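Local coordinates for methylmalonyl-CoA carboxyltransferase 12S subunit (Propionibacterium freudenreichii, PDB 1ON9), which transfers the carboxyl group of methylmalonyl-CoA to the biotin of the 1.3S subunit and forms the hexameric core of transcarboxylase, at the interface of chains A and B. Coordinates in Å, arbitrary orientation; residue numbers count along the deposited sequence, not the author numbering. Chains: chain A/B, Methylmalonyl-CoA carboxyltransferase 12S subunit.

Contact 1: the interface of chains A and B. Residues chain A 279, 432, 491-492; chain B 12-13, 16.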
loop_
_atom_site.group_PDB
_atom_site.type_symbol
_atom_site.label_atom_id
_atom_site.label_comp_id
_atom_site.label_asym_id
_atom_site.label_seq_id
_atom_site.Cartn_x
_atom_site.Cartn_y
_atom_site.Cartn_z
ATOM N N ARG A 279 48.524 -0.560 -10.707
ATOM C CA ARG A 279 49.358 -1.467 -9.924
ATOM C C ARG A 279 50.510 -0.774 -9.198
ATOM O O ARG A 279 51.069 -1.314 -8.237
ATOM C CB ARG A 279 49.979 -2.523 -10.827
ATOM C CG ARG A 279 49.035 -3.463 -11.485
ATOM C CD ARG A 279 49.811 -4.314 -12.453
ATOM N NE ARG A 279 48.937 -5.177 -13.230
ATOM C CZ ARG A 279 49.290 -5.740 -14.376
ATOM N NH1 ARG A 279 50.504 -5.524 -14.869
ATOM N NH2 ARG A 279 48.431 -6.512 -15.028
ATOM N N PRO A 432 45.736 -7.404 -4.409
ATOM C CA PRO A 432 46.658 -8.388 -3.813
ATOM C C PRO A 432 47.335 -7.855 -2.564
ATOM O O PRO A 432 47.904 -8.611 -1.777
ATOM C CB PRO A 432 47.662 -8.652 -4.933
ATOM C CG PRO A 432 46.846 -8.386 -6.190
ATOM C CD PRO A 432 46.087 -7.137 -5.813
ATOM N N ASP A 491 43.405 -8.113 -9.848
ATOM C CA ASP A 491 44.577 -7.424 -10.370
ATOM C C ASP A 491 44.162 -5.957 -10.239
ATOM O O ASP A 491 43.083 -5.579 -10.691
ATOM C CB ASP A 491 44.761 -7.801 -11.845
ATOM C CG ASP A 491 45.857 -6.994 -12.553
ATOM O OD1 ASP A 491 46.109 -7.304 -13.733
ATOM O OD2 ASP A 491 46.448 -6.064 -11.961
ATOM N N PRO A 492 44.998 -5.121 -9.601
ATOM C CA PRO A 492 44.658 -3.702 -9.446
ATOM C C PRO A 492 44.338 -3.022 -10.777
ATOM O O PRO A 492 43.570 -2.065 -10.819
ATOM C CB PRO A 492 45.901 -3.123 -8.780
ATOM C CG PRO A 492 46.359 -4.289 -7.900
ATOM C CD PRO A 492 46.232 -5.454 -8.867
ATOM N N MET B 12 53.958 -5.464 -6.784
ATOM C CA MET B 12 52.557 -5.672 -7.106
ATOM C C MET B 12 52.502 -6.588 -8.334
ATOM O O MET B 12 51.710 -7.532 -8.386
ATOM C CB MET B 12 51.872 -4.331 -7.393
ATOM C CG MET B 12 50.347 -4.422 -7.551
ATOM S SD MET B 12 49.502 -5.029 -6.051
ATOM C CE MET B 12 49.247 -3.495 -5.165
ATOM N N GLU B 13 53.360 -6.320 -9.316
ATOM C CA GLU B 13 53.405 -7.142 -10.526
ATOM C C GLU B 13 53.614 -8.609 -10.168
ATOM O O GLU B 13 52.965 -9.494 -10.734
ATOM C CB GLU B 13 54.525 -6.671 -11.468
ATOM C CG GLU B 13 54.192 -5.399 -12.238
ATOM C CD GLU B 13 54.114 -4.164 -11.351
ATOM O OE1 GLU B 13 53.506 -3.160 -11.789
ATOM O OE2 GLU B 13 54.673 -4.189 -10.228
ATOM N N VAL B 16 50.556 -9.962 -8.741
ATOM C CA VAL B 16 49.546 -10.090 -9.784
ATOM C C VAL B 16 49.762 -11.391 -10.550
ATOM O O VAL B 16 48.805 -12.075 -10.915
ATOM C CB VAL B 16 49.587 -8.898 -10.773
ATOM C CG1 VAL B 16 48.850 -9.261 -12.066
ATOM C CG2 VAL B 16 48.927 -7.684 -10.137
HETATM O O HOH W 1 52.660 -3.399 -14.207
#
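A:Arg279 and B:Val16 meet at about a right angle, and the arginine, with 77 Å² hidden by chain B, is the main surface on its side. Its extended chain, running straight from CG to NE, passes across the start of helix 12-27 of chain B to reach A:Asp491 within its own chain. The grip is side-on and bidentate: NE donates to OD2 of A:Asp491 at 2.9 Å, while NH2 donates to OD1 at 2.8 Å. Both acceptor oxygens use syn lone pairs and lie 10° out of the guanidinium plane, so the two-nitrogen grip fixes how the guanidinium is turned. B:Val16 packs against this pair. With CG1 anti to the backbone N (chi1 162°), both its methyls lie over one face of the carboxylate, CG1 towards OD1 and CG2 towards OD2 of A:Asp491, the latter pair 3.5 Å apart. CG2 also reaches CD of A:Pro492 at 3.7 Å. B:Met12, bent at chi2 and chi3, turns its sulfur toward the proline rings, SD lying 3.7 Å from CG of A:Pro492 and 4.0 Å from CD of A:Pro432. On the far flank a water in the guanidinium plane joins NH1 of A:Arg279, 3.1 Å away, to the carboxylate OE1 of B:Glu13. Together the apolar seat and water link dock the N-terminal helix of one 12S subunit onto its neighbour, one element of the homohexamer's assembly.

Contact 2: the interface of chains A and B. Residues chain A 429, 498, 501-502, 505-506; chain B 60, 89.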
loop_
_atom_site.group_PDB
_atom_site.type_symbol
_atom_site.label_atom_id
_atom_site.label_comp_id
_atom_site.label_asym_id
_atom_site.label_seq_id
_atom_site.Cartn_x
_atom_site.Cartn_y
_atom_site.Cartn_z
ATOM N N TYR A 429 35.931 -6.362 -3.462
ATOM C CA TYR A 429 37.091 -6.880 -4.168
ATOM C C TYR A 429 38.341 -6.546 -3.389
ATOM O O TYR A 429 38.436 -5.479 -2.804
ATOM C CB TYR A 429 37.187 -6.261 -5.569
ATOM C CG TYR A 429 35.967 -6.537 -6.405
ATOM C CD1 TYR A 429 34.996 -5.561 -6.596
ATOM C CD2 TYR A 429 35.745 -7.806 -6.942
ATOM C CE1 TYR A 429 33.829 -5.836 -7.295
ATOM C CE2 TYR A 429 34.579 -8.099 -7.647
ATOM C CZ TYR A 429 33.624 -7.104 -7.814
ATOM O OH TYR A 429 32.460 -7.383 -8.483
ATOM N N LYS A 498 35.928 -4.039 -12.662
ATOM C CA LYS A 498 35.245 -4.722 -11.570
ATOM C C LYS A 498 34.124 -3.872 -10.975
ATOM O O LYS A 498 33.020 -4.360 -10.760
ATOM C CB LYS A 498 36.265 -5.121 -10.499
ATOM C CG LYS A 498 37.144 -6.289 -10.952
ATOM C CD LYS A 498 36.261 -7.506 -11.171
ATOM C CE LYS A 498 36.973 -8.621 -11.890
ATOM N NZ LYS A 498 36.041 -9.772 -12.058
ATOM N N SER A 501 31.309 -3.314 -13.691
ATOM C CA SER A 501 30.475 -4.495 -13.850
ATOM C C SER A 501 29.520 -4.669 -12.660
ATOM O O SER A 501 28.378 -5.061 -12.834
ATOM C CB SER A 501 31.349 -5.736 -13.987
ATOM O OG SER A 501 32.109 -5.647 -15.181
ATOM N N ALA A 502 30.003 -4.397 -11.455
ATOM C CA ALA A 502 29.168 -4.533 -10.261
ATOM C C ALA A 502 28.054 -3.487 -10.289
ATOM O O ALA A 502 26.907 -3.778 -9.965
ATOM C CB ALA A 502 30.014 -4.368 -9.009
ATOM N N MET A 505 25.402 -4.626 -12.784
ATOM C CA MET A 505 24.504 -5.678 -12.306
ATOM C C MET A 505 23.626 -5.219 -11.171
ATOM O O MET A 505 22.485 -5.649 -11.065
ATOM C CB MET A 505 25.244 -6.926 -11.842
ATOM C CG MET A 505 24.273 -7.958 -11.200
ATOM S SD MET A 505 22.704 -8.326 -12.143
ATOM C CE MET A 505 23.268 -9.760 -13.138
ATOM N N TYR A 506 24.142 -4.344 -10.320
ATOM C CA TYR A 506 23.333 -3.883 -9.208
ATOM C C TYR A 506 22.481 -2.661 -9.543
ATOM O O TYR A 506 21.827 -2.095 -8.679
ATOM C CB TYR A 506 24.233 -3.676 -7.978
ATOM C CG TYR A 506 24.606 -5.016 -7.374
ATOM C CD1 TYR A 506 23.678 -5.741 -6.605
ATOM C CD2 TYR A 506 25.830 -5.618 -7.665
ATOM C CE1 TYR A 506 23.967 -7.034 -6.155
ATOM C CE2 TYR A 506 26.129 -6.909 -7.228
ATOM C CZ TYR A 506 25.197 -7.613 -6.479
ATOM O OH TYR A 506 25.484 -8.908 -6.084
ATOM N N ASP B 60 31.208 -13.160 -14.698
ATOM C CA ASP B 60 31.893 -12.409 -13.666
ATOM C C ASP B 60 31.737 -13.307 -12.438
ATOM O O ASP B 60 30.669 -13.363 -11.817
ATOM C CB ASP B 60 31.182 -11.075 -13.463
ATOM C CG ASP B 60 31.929 -10.149 -12.534
ATOM O OD1 ASP B 60 32.737 -10.645 -11.718
ATOM O OD2 ASP B 60 31.699 -8.921 -12.613
ATOM N N ARG B 89 27.721 -13.961 -12.111
ATOM C CA ARG B 89 26.743 -13.381 -12.997
ATOM C C ARG B 89 27.321 -13.258 -14.388
ATOM O O ARG B 89 28.535 -13.259 -14.574
ATOM C CB ARG B 89 26.298 -12.017 -12.475
ATOM C CG ARG B 89 27.394 -11.150 -11.969
ATOM C CD ARG B 89 26.799 -9.934 -11.264
ATOM N NE ARG B 89 27.804 -9.190 -10.517
ATOM C CZ ARG B 89 28.786 -8.496 -11.075
ATOM N NH1 ARG B 89 28.893 -8.439 -12.395
ATOM N NH2 ARG B 89 29.683 -7.888 -10.312
HETATM O O HOH W 2 32.620 -7.075 -10.876
#
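A:Met505 and B:Arg89 slide past each other in opposite directions, and their aliphatic parts form the apolar centre of the patch. CB of the methionine lies 3.4 Å from CD of the arginine, and the methionine methyl CE curls back to 3.8 Å from CB of B:Arg89. Bends at chi2 and chi3 (47° and 92°) give that hooked course, bringing CE back alongside CB of B:Arg89 while CB and CG of the methionine lie against the arginine's CD. Farther along, the arginine runs extended from CG to NE beside helix 495-505 of chain A, where NH2 comes 3.8 Å from CB of A:Ala502. With 83 Å² hidden by chain A, it carries much of this contact.

The polar rim begins at the guanidinium. Within chain B, NH1 forms a salt bridge with the carboxylate OD2 of B:Asp60 at 2.9 Å, which should help fix how the guanidinium is turned. The other carboxylate oxygen, OD1, faces NZ of A:Lys498 across the boundary at 3.4 Å, a salt bridge whose hydrogen bond is weak. B:Asp60 thus sits between a cation of each chain, an arrangement likely to favour its ionised form. An alanine in place of B:Arg89 would probably leave the carboxylate of B:Asp60 without its partner from the same chain and open a gap beside A:Met505. The ring of A:Tyr429 stands almost perpendicular to the guanidinium, their planes 89° apart, and CB of A:Lys498 lies over the centre of one ring face. A bridging water links polar groups of both chains: the phenol OH of A:Tyr429, NH2 of B:Arg89 and B:Asp60 all approach it. That water also lies 2.7 Å from the backbone carbonyl O of A:Lys498 and 2.7 Å from OD2 of B:Asp60.

The C-alpha centres of contact 1 and contact 2 lie about 19 Å apart, and the two share no residue. Parts of the two are nevertheless close in sequence on chain A: the 3-10 helix 492-494, which belongs to contact 1, runs directly into helix 495-505 of contact 2, and strand 427-430 of contact 2 ends two residues before A:Pro432 of contact 1. Chain B instead supplies separate elements, its N-terminal helix 12-27 to contact 1 and strands 60-62 and 85-92 to contact 2. Two spaced footholds should restrict rocking between neighbouring subunits better than one, consistent with a stable six-membered core.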